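Local structure of methyltransferase-like protein 13 (Homo sapiens, 5WCJ) at residues Ala25-Leu30 with Leu58-His63; Ala45-Gly50 with Asp103-Leu108; Val49-Gly54 with Phe86-Ser91; Ser77-Ala82 with Val96-Gly101. The protein methylates elongation factor eEF1A at a lysine and, through the C-terminal domain described here, at its N-terminal glycine. All blocks are in the same frame, centred on the assembly; numbering follows the deposited sequence. Where two conformers were deposited one is given.

Interaction 1 (Ala25-Leu30 with Leu58-His63); sequences AMIAGL and LFVHDH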
loop_
_atom_site.group_PDB
_atom_site.type_symbol
_atom_site.label_atom_id
_atom_site.label_comp_id
_atom_site.label_asym_id
_atom_site.label_seq_id
_atom_site.Cartn_x
_atom_site.Cartn_y
_atom_site.Cartn_z
ATOM N N ALA A 25 -2.238 9.912 4.064
ATOM C CA ALA A 25 -3.123 9.818 2.886
ATOM C C ALA A 25 -3.226 8.407 2.297
ATOM O O ALA A 25 -4.315 7.985 1.897
ATOM C CB ALA A 25 -2.664 10.793 1.823
ATOM N N MET A 26 -2.106 7.668 2.248
ATOM C CA MET A 26 -2.152 6.284 1.731
ATOM C C MET A 26 -2.977 5.364 2.644
ATOM O O MET A 26 -3.829 4.627 2.166
ATOM C CB MET A 26 -0.755 5.716 1.494
ATOM C CG MET A 26 -0.011 6.458 0.393
ATOM S SD MET A 26 1.703 5.961 0.272
ATOM C CE MET A 26 1.520 4.504 -0.716
ATOM N N ILE A 27 -2.747 5.471 3.947
ATOM C CA ILE A 27 -3.489 4.714 4.959
ATOM C C ILE A 27 -4.992 5.030 4.857
ATOM O O ILE A 27 -5.829 4.137 4.972
ATOM C CB ILE A 27 -2.911 4.993 6.378
ATOM C CG1 ILE A 27 -1.507 4.382 6.513
ATOM C CG2 ILE A 27 -3.814 4.410 7.448
ATOM C CD1 ILE A 27 -0.632 5.047 7.559
ATOM N N ALA A 28 -5.332 6.276 4.556
ATOM C CA ALA A 28 -6.732 6.690 4.374
ATOM C C ALA A 28 -7.464 5.883 3.313
ATOM O O ALA A 28 -8.678 5.699 3.402
ATOM C CB ALA A 28 -6.817 8.186 4.082
ATOM N N GLY A 29 -6.730 5.361 2.317
ATOM C CA GLY A 29 -7.305 4.527 1.296
ATOM C C GLY A 29 -7.945 3.236 1.734
ATOM O O GLY A 29 -8.772 2.666 0.996
ATOM N N LEU A 30 -7.552 2.755 2.914
ATOM C CA LEU A 30 -8.205 1.587 3.499
ATOM C C LEU A 30 -9.721 1.811 3.701
ATOM O O LEU A 30 -10.511 0.844 3.694
ATOM C CB LEU A 30 -7.548 1.216 4.822
ATOM C CG LEU A 30 -6.070 0.840 4.814
ATOM C CD1 LEU A 30 -5.562 0.561 6.225
ATOM C CD2 LEU A 30 -5.848 -0.360 3.927
ATOM N N LEU A 58 4.994 -0.345 9.383
ATOM C CA LEU A 58 4.993 -0.432 10.866
ATOM C C LEU A 58 3.719 0.144 11.469
ATOM O O LEU A 58 3.166 -0.428 12.447
ATOM C CB LEU A 58 6.196 0.257 11.470
ATOM C CG LEU A 58 6.448 0.040 12.963
ATOM C CD1 LEU A 58 6.554 -1.441 13.285
ATOM C CD2 LEU A 58 7.723 0.778 13.348
ATOM N N PHE A 59 3.227 1.223 10.874
ATOM C CA PHE A 59 1.971 1.822 11.339
ATOM C C PHE A 59 0.811 0.848 11.157
ATOM O O PHE A 59 0.005 0.656 12.076
ATOM C CB PHE A 59 1.654 3.125 10.624
ATOM C CG PHE A 59 0.397 3.794 11.120
ATOM C CD1 PHE A 59 -0.862 3.427 10.626
ATOM C CD2 PHE A 59 0.471 4.793 12.085
ATOM C CE1 PHE A 59 -2.028 4.057 11.083
ATOM C CE2 PHE A 59 -0.686 5.425 12.536
ATOM C CZ PHE A 59 -1.932 5.054 12.039
ATOM N N VAL A 60 0.729 0.219 9.991
ATOM C CA VAL A 60 -0.380 -0.693 9.701
ATOM C C VAL A 60 -0.274 -1.908 10.635
ATOM O O VAL A 60 -1.264 -2.328 11.223
ATOM C CB VAL A 60 -0.394 -1.107 8.209
ATOM C CG1 VAL A 60 -1.417 -2.189 7.925
ATOM C CG2 VAL A 60 -0.656 0.135 7.339
ATOM N N HIS A 61 0.924 -2.463 10.764
ATOM C CA HIS A 61 1.158 -3.617 11.645
ATOM C C HIS A 61 0.702 -3.307 13.058
ATOM O O HIS A 61 0.009 -4.101 13.670
ATOM C CB HIS A 61 2.639 -3.972 11.658
ATOM C CG HIS A 61 3.004 -5.034 12.643
ATOM N ND1 HIS A 61 2.871 -6.379 12.367
ATOM C CD2 HIS A 61 3.517 -4.952 13.894
ATOM C CE1 HIS A 61 3.285 -7.081 13.410
ATOM N NE2 HIS A 61 3.679 -6.239 14.352
ATOM N N ASP A 62 1.083 -2.143 13.558
ATOM C CA ASP A 62 0.786 -1.732 14.956
ATOM C C ASP A 62 -0.669 -1.357 15.203
ATOM O O ASP A 62 -1.177 -1.567 16.311
ATOM C CB ASP A 62 1.669 -0.546 15.375
ATOM C CG ASP A 62 3.133 -0.938 15.616
ATOM O OD1 ASP A 62 3.459 -2.141 15.707
ATOM O OD2 ASP A 62 3.960 -0.015 15.737
ATOM N N HIS A 63 -1.344 -0.779 14.209
ATOM C CA HIS A 63 -2.719 -0.310 14.393
ATOM C C HIS A 63 -3.785 -1.304 13.919
ATOM O O HIS A 63 -4.941 -1.199 14.330
ATOM C CB HIS A 63 -2.916 1.052 13.725
ATOM C CG HIS A 63 -2.314 2.172 14.501
ATOM N ND1 HIS A 63 -0.965 2.470 14.457
ATOM C CD2 HIS A 63 -2.863 3.025 15.399
ATOM C CE1 HIS A 63 -0.718 3.482 15.271
ATOM N NE2 HIS A 63 -1.853 3.840 15.848
#
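Ile27 meets Phe59 through its outermost methyl. CD1 lies 3.5 Å from Phe59 CD1 and 3.9 Å from CG of the same ring, approaching the ring obliquely. The branch methyl CG2 touches further along the ring, 4.1 Å from Phe59 CE1. A looser contact runs from Ile27 CG1 to Val60 CG2, at 4.4 Å. No hydrogen bond crosses between the two segments. The contact joins helix 21-28 to helix 55-63 in the Rossmann-like methyltransferase fold, where helix 55-63 follows the first sheet strand, 44-49. Met26, and Leu30 in the 3-10 turn that follows, pack on strand 118-123, so this part of the chain also lies against the sheet. Phe59 has CG anti to its own N (chi1 -178°), which extends the ring toward Ile27. Behind this first shell, His63 lays its ring against Phe59, with ND1 3.4 Å above the phenyl plane and over its centre. The same ND1 donates to Phe59 O at 3.1 Å, with the oxygen near the imidazole plane. His63 N reaches this oxygen from the opposite face of the carbonyl. Replacing Phe59 with an alanine would probably leave Ile27 CD1 without its main partner here and take away the ring face that His63 lies against.

Interaction 2 (Ala45-Gly50 with Asp103-Leu108); sequences ALLVVG and DYIASL. With SAH (S-adenosyl-L-homocysteine), chain F.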
loop_
_atom_site.group_PDB
_atom_site.type_symbol
_atom_site.label_atom_id
_atom_site.label_comp_id
_atom_site.label_asym_id
_atom_site.label_seq_id
_atom_site.Cartn_x
_atom_site.Cartn_y
_atom_site.Cartn_z
ATOM N N ALA A 45 -4.923 -8.546 4.039
ATOM C CA ALA A 45 -3.663 -8.877 3.388
ATOM C C ALA A 45 -3.166 -7.656 2.586
ATOM O O ALA A 45 -3.881 -7.165 1.697
ATOM C CB ALA A 45 -3.860 -10.069 2.482
ATOM N N LEU A 46 -1.957 -7.194 2.888
ATOM C CA LEU A 46 -1.408 -5.992 2.275
ATOM C C LEU A 46 -0.001 -6.229 1.740
ATOM O O LEU A 46 0.873 -6.736 2.455
ATOM C CB LEU A 46 -1.400 -4.835 3.286
ATOM C CG LEU A 46 -0.407 -3.699 3.017
ATOM C CD1 LEU A 46 -0.975 -2.744 1.991
ATOM C CD2 LEU A 46 -0.067 -2.924 4.285
ATOM N N LEU A 47 0.220 -5.819 0.486
ATOM C CA LEU A 47 1.526 -5.858 -0.140
ATOM C C LEU A 47 1.993 -4.404 -0.210
ATOM O O LEU A 47 1.258 -3.538 -0.698
ATOM C CB LEU A 47 1.413 -6.419 -1.565
ATOM C CG LEU A 47 2.683 -6.373 -2.423
ATOM C CD1 LEU A 47 3.787 -7.235 -1.828
ATOM C CD2 LEU A 47 2.342 -6.860 -3.809
ATOM N N VAL A 48 3.189 -4.137 0.270
ATOM C CA VAL A 48 3.756 -2.793 0.215
ATOM C C VAL A 48 5.089 -2.850 -0.505
ATOM O O VAL A 48 5.963 -3.606 -0.109
ATOM C CB VAL A 48 3.960 -2.169 1.626
ATOM C CG1 VAL A 48 4.477 -0.734 1.484
ATOM C CG2 VAL A 48 2.694 -2.233 2.427
ATOM N N VAL A 49 5.242 -2.054 -1.562
ATOM C CA VAL A 49 6.500 -1.984 -2.292
ATOM C C VAL A 49 7.148 -0.677 -1.951
ATOM O O VAL A 49 6.552 0.394 -2.181
ATOM C CB VAL A 49 6.293 -2.063 -3.811
ATOM C CG1 VAL A 49 7.640 -2.093 -4.505
ATOM C CG2 VAL A 49 5.438 -3.278 -4.142
ATOM N N GLY A 50 8.364 -0.778 -1.410
ATOM C CA GLY A 50 9.146 0.348 -0.982
ATOM C C GLY A 50 9.058 0.471 0.530
ATOM O O GLY A 50 7.993 0.771 1.049
ATOM N N ASP A 103 10.097 -7.500 -10.371
ATOM C CA ASP A 103 10.404 -8.939 -10.405
ATOM C C ASP A 103 9.520 -9.710 -9.452
ATOM O O ASP A 103 8.968 -10.742 -9.804
ATOM C CB ASP A 103 11.875 -9.202 -10.037
ATOM C CG ASP A 103 12.859 -8.561 -10.991
ATOM O OD1 ASP A 103 12.566 -8.468 -12.207
ATOM O OD2 ASP A 103 13.964 -8.154 -10.526
ATOM N N TYR A 104 9.330 -9.172 -8.235
ATOM C CA TYR A 104 8.555 -9.849 -7.230
ATOM C C TYR A 104 7.096 -10.000 -7.623
ATOM O O TYR A 104 6.518 -11.085 -7.496
ATOM C CB TYR A 104 8.648 -9.075 -5.891
ATOM C CG TYR A 104 8.114 -9.862 -4.735
ATOM C CD1 TYR A 104 8.922 -10.811 -4.105
ATOM C CD2 TYR A 104 6.822 -9.680 -4.270
ATOM C CE1 TYR A 104 8.451 -11.556 -3.054
ATOM C CE2 TYR A 104 6.336 -10.433 -3.198
ATOM C CZ TYR A 104 7.175 -11.359 -2.605
ATOM O OH TYR A 104 6.766 -12.113 -1.553
ATOM N N ILE A 105 6.484 -8.919 -8.108
ATOM C CA ILE A 105 5.074 -9.005 -8.524
ATOM C C ILE A 105 4.923 -9.925 -9.773
ATOM O O ILE A 105 3.965 -10.691 -9.853
ATOM C CB ILE A 105 4.494 -7.602 -8.744
ATOM C CG1 ILE A 105 4.288 -6.951 -7.362
ATOM C CG2 ILE A 105 3.204 -7.626 -9.542
ATOM C CD1 ILE A 105 3.994 -5.466 -7.412
ATOM N N ALA A 106 5.861 -9.844 -10.699
ATOM C CA ALA A 106 5.842 -10.742 -11.891
ATOM C C ALA A 106 5.852 -12.211 -11.452
ATOM O O ALA A 106 5.008 -12.976 -11.914
ATOM C CB ALA A 106 6.974 -10.421 -12.856
ATOM N N SER A 107 6.687 -12.567 -10.479
ATOM C CA SER A 107 6.725 -13.956 -9.942
ATOM C C SER A 107 5.442 -14.349 -9.268
ATOM O O SER A 107 4.922 -15.430 -9.528
ATOM C CB SER A 107 7.873 -14.161 -8.951
ATOM O OG SER A 107 9.100 -13.914 -9.599
ATOM N N LEU A 108 4.907 -13.468 -8.413
ATOM C CA LEU A 108 3.645 -13.745 -7.744
ATOM C C LEU A 108 2.500 -13.932 -8.718
ATOM O O LEU A 108 1.691 -14.825 -8.531
ATOM C CB LEU A 108 3.244 -12.616 -6.787
ATOM C CG LEU A 108 4.085 -12.367 -5.542
ATOM C CD1 LEU A 108 3.437 -11.225 -4.749
ATOM C CD2 LEU A 108 4.240 -13.645 -4.724
HETATM C CG SAH F . 9.677 5.636 0.611
HETATM S SD SAH F . 11.423 5.543 0.125
HETATM C "C5'" SAH F . 11.374 4.655 -1.453
HETATM C "C4'" SAH F . 11.744 3.206 -1.203
HETATM O "O4'" SAH F . 11.576 2.468 -2.438
HETATM C "C3'" SAH F . 13.211 3.014 -0.776
HETATM O "O3'" SAH F . 13.279 2.139 0.344
HETATM C "C2'" SAH F . 13.847 2.377 -2.017
HETATM O "O2'" SAH F . 14.940 1.496 -1.780
HETATM C "C1'" SAH F . 12.660 1.571 -2.523
HETATM N N9 SAH F . 12.753 1.125 -3.911
HETATM C C8 SAH F . 13.256 1.826 -4.978
HETATM N N7 SAH F . 13.140 1.205 -6.127
HETATM C C5 SAH F . 12.517 0.014 -5.794
HETATM C C6 SAH F . 12.091 -1.081 -6.564
HETATM N N6 SAH F . 12.231 -1.150 -7.913
HETATM N N1 SAH F . 11.515 -2.115 -5.918
HETATM C C2 SAH F . 11.380 -2.057 -4.583
HETATM N N3 SAH F . 11.725 -1.068 -3.752
HETATM C C4 SAH F . 12.285 -0.052 -4.425
#
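Ile105 reaches from its helix toward two side chains of strand 45-49. From CB, its CG1 branch stands anti to the carbonyl carbon (chi1 -73°), which points this branch at the strand. CG1 meets Leu47 CD2 at 4.1 Å. The chain then runs on to CD1, which lies 4.2 Å from Val49 CG2. One isoleucine thus spans two alternate strand residues on the same face of the sheet. The other methyl of Leu47, CD1, approaches the Tyr104 ring obliquely, 4.3 Å from CE2. This is apolar helix-on-sheet packing in the Rossmann-like methyltransferase fold. The strand is an inner one of the sheet, and the axes of strand 45-49 and helix 103-108 are roughly antiparallel, at 148°, and 11.2 Å apart at their closest. Phe146 and Lys149 of helix 144-152 and Phe123 of strand 118-123 also pack on Ile105. Val49 divides its two methyls between the core and the cofactor product. While CG2 faces Ile105, CG1 touches the adenine of S-adenosyl-L-homocysteine, 3.7 Å from its C2. At the strand end, Gly50 CA comes within 3.5 Å of the ribose O4'. Its backbone angles would jam a CB against the carbonyl O of Val49, which calls for glycine, and a CB would also crowd that ribose oxygen.

Interaction 3 (Val49-Gly54 with Phe86-Ser91); sequences VGLGGG and FGFSQS. With SAH (S-adenosyl-L-homocysteine), chain F.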
loop_
_atom_site.group_PDB
_atom_site.type_symbol
_atom_site.label_atom_id
_atom_site.label_comp_id
_atom_site.label_asym_id
_atom_site.label_seq_id
_atom_site.Cartn_x
_atom_site.Cartn_y
_atom_site.Cartn_z
ATOM N N VAL A 49 5.242 -2.054 -1.562
ATOM C CA VAL A 49 6.500 -1.984 -2.292
ATOM C C VAL A 49 7.148 -0.677 -1.951
ATOM O O VAL A 49 6.552 0.394 -2.181
ATOM C CB VAL A 49 6.293 -2.063 -3.811
ATOM C CG1 VAL A 49 7.640 -2.093 -4.505
ATOM C CG2 VAL A 49 5.438 -3.278 -4.142
ATOM N N GLY A 50 8.364 -0.778 -1.410
ATOM C CA GLY A 50 9.146 0.348 -0.982
ATOM C C GLY A 50 9.058 0.471 0.530
ATOM O O GLY A 50 7.993 0.771 1.049
ATOM N N LEU A 51 10.166 0.217 1.231
ATOM C CA LEU A 51 10.175 0.248 2.731
ATOM C C LEU A 51 10.379 1.629 3.312
ATOM O O LEU A 51 9.770 1.962 4.346
ATOM C CB LEU A 51 11.252 -0.683 3.285
ATOM C CG LEU A 51 11.291 -0.908 4.798
ATOM C CD1 LEU A 51 10.054 -1.667 5.245
ATOM C CD2 LEU A 51 12.569 -1.670 5.160
ATOM N N GLY A 52 11.256 2.418 2.692
ATOM C CA GLY A 52 11.786 3.647 3.285
ATOM C C GLY A 52 12.335 3.342 4.673
ATOM O O GLY A 52 12.982 2.312 4.874
ATOM N N GLY A 53 12.008 4.206 5.626
ATOM C CA GLY A 53 12.334 3.977 7.032
ATOM C C GLY A 53 11.479 2.938 7.749
ATOM O O GLY A 53 11.733 2.656 8.916
ATOM N N GLY A 54 10.462 2.394 7.065
ATOM C CA GLY A 54 9.598 1.352 7.612
ATOM C C GLY A 54 8.328 1.862 8.289
ATOM O O GLY A 54 7.483 1.061 8.701
ATOM N N PHE A 86 15.274 2.149 13.626
ATOM C CA PHE A 86 13.942 2.743 13.508
ATOM C C PHE A 86 12.810 1.849 13.982
ATOM O O PHE A 86 11.648 2.094 13.627
ATOM C CB PHE A 86 13.658 3.267 12.073
ATOM C CG PHE A 86 14.754 4.091 11.467
ATOM C CD1 PHE A 86 15.564 4.914 12.232
ATOM C CD2 PHE A 86 14.930 4.094 10.072
ATOM C CE1 PHE A 86 16.571 5.670 11.647
ATOM C CE2 PHE A 86 15.927 4.855 9.482
ATOM C CZ PHE A 86 16.757 5.634 10.275
ATOM N N GLY A 87 13.118 0.842 14.796
ATOM C CA GLY A 87 12.101 0.017 15.443
ATOM C C GLY A 87 11.329 -0.939 14.556
ATOM O O GLY A 87 10.310 -1.485 14.975
ATOM N N PHE A 88 11.810 -1.146 13.334
ATOM C CA PHE A 88 11.188 -2.073 12.431
ATOM C C PHE A 88 11.554 -3.509 12.811
ATOM O O PHE A 88 12.679 -3.782 13.225
ATOM C CB PHE A 88 11.613 -1.784 10.990
ATOM C CG PHE A 88 10.807 -2.552 10.003
ATOM C CD1 PHE A 88 9.540 -2.115 9.657
ATOM C CD2 PHE A 88 11.266 -3.765 9.511
ATOM C CE1 PHE A 88 8.767 -2.859 8.790
ATOM C CE2 PHE A 88 10.487 -4.510 8.641
ATOM C CZ PHE A 88 9.239 -4.052 8.287
ATOM N N SER A 89 10.609 -4.428 12.690
ATOM C CA SER A 89 10.932 -5.846 12.853
ATOM C C SER A 89 9.988 -6.696 12.043
ATOM O O SER A 89 8.892 -6.271 11.703
ATOM C CB SER A 89 10.861 -6.267 14.334
ATOM O OG SER A 89 9.542 -6.084 14.796
ATOM N N GLN A 90 10.454 -7.885 11.712
ATOM C CA GLN A 90 9.662 -8.872 11.018
ATOM C C GLN A 90 9.072 -9.806 12.017
ATOM O O GLN A 90 9.618 -9.962 13.121
ATOM C CB GLN A 90 10.529 -9.614 10.024
ATOM C CG GLN A 90 11.009 -8.665 8.931
ATOM C CD GLN A 90 11.750 -9.385 7.843
ATOM O OE1 GLN A 90 11.162 -10.192 7.144
ATOM N NE2 GLN A 90 13.045 -9.098 7.701
ATOM N N SER A 91 7.957 -10.410 11.625
ATOM C CA SER A 91 7.194 -11.345 12.466
ATOM C C SER A 91 6.360 -12.233 11.574
ATOM O O SER A 91 6.416 -12.100 10.345
ATOM C CB SER A 91 6.276 -10.563 13.426
ATOM O OG SER A 91 5.236 -9.891 12.720
HETATM C CG SAH F . 9.677 5.636 0.611
HETATM S SD SAH F . 11.423 5.543 0.125
HETATM C "C5'" SAH F . 11.374 4.655 -1.453
HETATM C "C4'" SAH F . 11.744 3.206 -1.203
HETATM O "O4'" SAH F . 11.576 2.468 -2.438
HETATM C "C3'" SAH F . 13.211 3.014 -0.776
HETATM O "O3'" SAH F . 13.279 2.139 0.344
HETATM C "C2'" SAH F . 13.847 2.377 -2.017
HETATM O "O2'" SAH F . 14.940 1.496 -1.780
HETATM C "C1'" SAH F . 12.660 1.571 -2.523
HETATM N N9 SAH F . 12.753 1.125 -3.911
HETATM C C8 SAH F . 13.256 1.826 -4.978
HETATM N N7 SAH F . 13.140 1.205 -6.127
HETATM C C5 SAH F . 12.517 0.014 -5.794
HETATM C C6 SAH F . 12.091 -1.081 -6.564
HETATM N N6 SAH F . 12.231 -1.150 -7.913
HETATM N N1 SAH F . 11.515 -2.115 -5.918
HETATM C C2 SAH F . 11.380 -2.057 -4.583
HETATM N N3 SAH F . 11.725 -1.068 -3.752
HETATM C C4 SAH F . 12.285 -0.052 -4.425
HETATM O O HOH W 1 10.298 2.058 11.143
#
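Leu51 and Phe88 make the apolar core of this contact through a CH-pi interaction. Leu51 CD1 sits over one face of the Phe88 ring, 4.2 Å from the centroid and 24° off the normal. Phe88 CG is anti to its backbone N (chi1 -170°), which carries the ring to Leu51 and Gly54. Backbone-to-ring contacts come next. Gly53 O lies at the edge of the Phe86 ring, 3.7 Å from CD2. Gly54 passes so close to Phe88 that a CB there would clash with CD1 of the ring.

The polar link across the segments is a water. It donates to Gly53 O at 2.7 Å and to Phe86 O at 2.8 Å. Within the glycine-rich loop, Gly54 N bonds to Leu51 O and closes a type II' turn. Gly52 takes the positive phi this turn needs. Its N also donates to the ribose O3' of S-adenosyl-L-homocysteine, at 3.1 Å. This is the glycine-rich cofactor loop of class I methyltransferases, here with the sequence VGLGGG. Glu73 supports it by accepting from Leu51 N and binding the ligand as well.

The loop leads from strand 44-49 into helix 55-63, with Gly54 as N-cap. Segment 86-91 lies in the loop between helix 76-85 and strand 94-98. Pro57 of helix 55-63 packs on both Leu51 and Phe88, while Met94 and Val96 of strand 94-98 also border the phenyl ring.

Interaction 4 (Ser77-Ala82 with Val96-Gly101); sequences SMLEVA and VHIADG. With SAH (S-adenosyl-L-homocysteine), chain F.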
loop_
_atom_site.group_PDB
_atom_site.type_symbol
_atom_site.label_atom_id
_atom_site.label_comp_id
_atom_site.label_asym_id
_atom_site.label_seq_id
_atom_site.Cartn_x
_atom_site.Cartn_y
_atom_site.Cartn_z
ATOM N N SER A 77 20.200 -2.384 2.528
ATOM C CA SER A 77 20.648 -1.356 3.474
ATOM C C SER A 77 19.491 -0.605 4.104
ATOM O O SER A 77 19.601 -0.144 5.240
ATOM C CB SER A 77 21.550 -0.317 2.793
ATOM O OG SER A 77 22.785 -0.901 2.455
ATOM N N MET A 78 18.395 -0.452 3.362
ATOM C CA MET A 78 17.217 0.202 3.907
ATOM C C MET A 78 16.579 -0.655 4.993
ATOM O O MET A 78 16.161 -0.134 6.025
ATOM C CB MET A 78 16.204 0.531 2.791
ATOM C CG MET A 78 16.735 1.548 1.776
ATOM S SD MET A 78 17.053 3.182 2.463
ATOM C CE MET A 78 15.401 3.716 2.830
ATOM N N LEU A 79 16.463 -1.945 4.750
ATOM C CA LEU A 79 15.974 -2.868 5.778
ATOM C C LEU A 79 16.914 -2.894 6.992
ATOM O O LEU A 79 16.435 -2.925 8.131
ATOM C CB LEU A 79 15.788 -4.271 5.243
ATOM C CG LEU A 79 15.360 -5.374 6.238
ATOM C CD1 LEU A 79 14.007 -5.048 6.850
ATOM C CD2 LEU A 79 15.321 -6.746 5.600
ATOM N N GLU A 80 18.222 -2.921 6.738
ATOM C CA GLU A 80 19.199 -2.956 7.844
ATOM C C GLU A 80 19.047 -1.757 8.798
ATOM O O GLU A 80 18.936 -1.943 10.019
ATOM C CB GLU A 80 20.637 -3.027 7.305
ATOM C CG GLU A 80 21.622 -3.738 8.219
ATOM N N VAL A 81 19.055 -0.545 8.251
ATOM C CA VAL A 81 18.962 0.661 9.068
ATOM C C VAL A 81 17.623 0.737 9.801
ATOM O O VAL A 81 17.572 1.135 10.971
ATOM C CB VAL A 81 19.266 1.966 8.268
ATOM C CG1 VAL A 81 18.174 2.290 7.280
ATOM C CG2 VAL A 81 19.462 3.154 9.200
ATOM N N ALA A 82 16.533 0.371 9.120
ATOM C CA ALA A 82 15.223 0.419 9.757
ATOM C C ALA A 82 15.110 -0.578 10.938
ATOM O O ALA A 82 14.489 -0.275 11.960
ATOM C CB ALA A 82 14.119 0.173 8.748
ATOM N N VAL A 96 9.541 -9.120 5.105
ATOM C CA VAL A 96 10.205 -8.265 4.134
ATOM C C VAL A 96 10.974 -9.150 3.164
ATOM O O VAL A 96 11.680 -10.071 3.570
ATOM C CB VAL A 96 11.114 -7.220 4.784
ATOM C CG1 VAL A 96 11.819 -6.362 3.723
ATOM C CG2 VAL A 96 10.294 -6.306 5.682
ATOM N N HIS A 97 10.782 -8.887 1.883
ATOM C CA HIS A 97 11.498 -9.582 0.818
ATOM C C HIS A 97 12.419 -8.577 0.134
ATOM O O HIS A 97 11.978 -7.486 -0.252
ATOM C CB HIS A 97 10.499 -10.151 -0.155
ATOM C CG HIS A 97 9.511 -11.084 0.471
ATOM N ND1 HIS A 97 8.339 -10.645 1.060
ATOM C CD2 HIS A 97 9.522 -12.430 0.613
ATOM C CE1 HIS A 97 7.673 -11.687 1.534
ATOM N NE2 HIS A 97 8.373 -12.780 1.283
ATOM N N ILE A 98 13.696 -8.925 -0.015
ATOM C CA ILE A 98 14.657 -8.070 -0.683
ATOM C C ILE A 98 14.629 -8.446 -2.158
ATOM O O ILE A 98 15.076 -9.519 -2.522
ATOM C CB ILE A 98 16.075 -8.171 -0.085
ATOM C CG1 ILE A 98 16.057 -7.773 1.401
ATOM C CG2 ILE A 98 17.040 -7.253 -0.835
ATOM C CD1 ILE A 98 15.526 -6.361 1.676
ATOM N N ALA A 99 14.066 -7.550 -2.966
ATOM C CA ALA A 99 13.805 -7.785 -4.382
ATOM C C ALA A 99 13.359 -6.488 -5.036
ATOM O O ALA A 99 12.873 -5.544 -4.364
ATOM C CB ALA A 99 12.739 -8.860 -4.559
ATOM N N ASP A 100 13.536 -6.421 -6.350
ATOM C CA ASP A 100 12.901 -5.390 -7.158
ATOM C C ASP A 100 11.418 -5.723 -7.137
ATOM O O ASP A 100 11.040 -6.851 -7.424
ATOM C CB ASP A 100 13.458 -5.483 -8.587
ATOM C CG ASP A 100 12.984 -4.376 -9.504
ATOM O OD1 ASP A 100 11.903 -3.731 -9.301
ATOM O OD2 ASP A 100 13.715 -4.168 -10.504
ATOM N N GLY A 101 10.562 -4.769 -6.774
ATOM C CA GLY A 101 9.103 -5.013 -6.783
ATOM C C GLY A 101 8.550 -5.501 -8.142
ATOM O O GLY A 101 7.583 -6.234 -8.181
HETATM C CG SAH F . 9.677 5.636 0.611
HETATM S SD SAH F . 11.423 5.543 0.125
HETATM C "C5'" SAH F . 11.374 4.655 -1.453
HETATM C "C4'" SAH F . 11.744 3.206 -1.203
HETATM O "O4'" SAH F . 11.576 2.468 -2.438
HETATM C "C3'" SAH F . 13.211 3.014 -0.776
HETATM O "O3'" SAH F . 13.279 2.139 0.344
HETATM C "C2'" SAH F . 13.847 2.377 -2.017
HETATM O "O2'" SAH F . 14.940 1.496 -1.780
HETATM C "C1'" SAH F . 12.660 1.571 -2.523
HETATM N N9 SAH F . 12.753 1.125 -3.911
HETATM C C8 SAH F . 13.256 1.826 -4.978
HETATM N N7 SAH F . 13.140 1.205 -6.127
HETATM C C5 SAH F . 12.517 0.014 -5.794
HETATM C C6 SAH F . 12.091 -1.081 -6.564
HETATM N N6 SAH F . 12.231 -1.150 -7.913
HETATM N N1 SAH F . 11.515 -2.115 -5.918
HETATM C C2 SAH F . 11.380 -2.057 -4.583
HETATM N N3 SAH F . 11.725 -1.068 -3.752
HETATM C C4 SAH F . 12.285 -0.052 -4.425
#
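Leu79 packs its isobutyl end against Val96 and Ile98 within a beta-alpha-beta unit, strand 67-73, helix 76-85 and strand 94-98, of the Rossmann-like methyltransferase fold. Its CG is anti to the backbone N (chi1 176°), which extends the branch toward the strand. Leu79 and Val96 meet tip to tip. Both leucine methyls take part, CD1 and CD2 each lying 4.0 Å from Val96 CG1. This is the more enclosed part. Phe88 and Ala71 also pack on Val96, and Gln90 packs on Leu79.

The Ile98 side is looser. Ile98 is exposed and meets Leu79 at an angle, through its terminal methyl, with CD1 3.9 Å from Leu79 CD2. No hydrogen bond joins the two segments, and strand 94-98 is the outermost strand at this end of the sheet. With Leu79 cut back to alanine, a gap is likely to open beside Val96, and the Ile98 terminal methyl would probably lose its main partner on the helix.

Away from this apolar patch, both segments reach S-adenosyl-L-homocysteine. The Met78 chain is bent at chi2 and chi3, and its CE lies 3.6 Å from the ribose O3'. Beyond the strand end, Asp100 and Gly101 hold the adenine at N6 and N1. Asp100 OD1 accepts from the ligand N6 at 2.9 Å. The same oxygen accepts from Leu102 N, so this N-cap residue both caps helix 101-109 and binds the base. Gly101 N donates to the adenine N1 at 2.9 Å, in a nearly straight bond of 178°.

Overall arrangement
Interactions 1 and 2 are buried and purely apolar between their segments. Interaction 1 joins two helices, and interaction 2 lays a helix on an inner strand. Strand 44-49 of interaction 2 and helix 55-63 of interaction 1 follow each other in the chain. Interaction 3 is also largely buried but adds a water bridge and loop backbone to its apolar core. Interaction 4 is a surface contact at the sheet's outer strand. Interactions 3 and 4 are neighbours, with centres about 8 Å apart, and are linked by a hydrogen bond from Val96 N to Gln90 OE1. Interactions 2 and 3 share Val49 and Gly50. Interactions 2, 3 and 4 all reach the ligand: 2 by packing, 3 at the ribose, 4 chiefly through hydrogen bonds to the adenine.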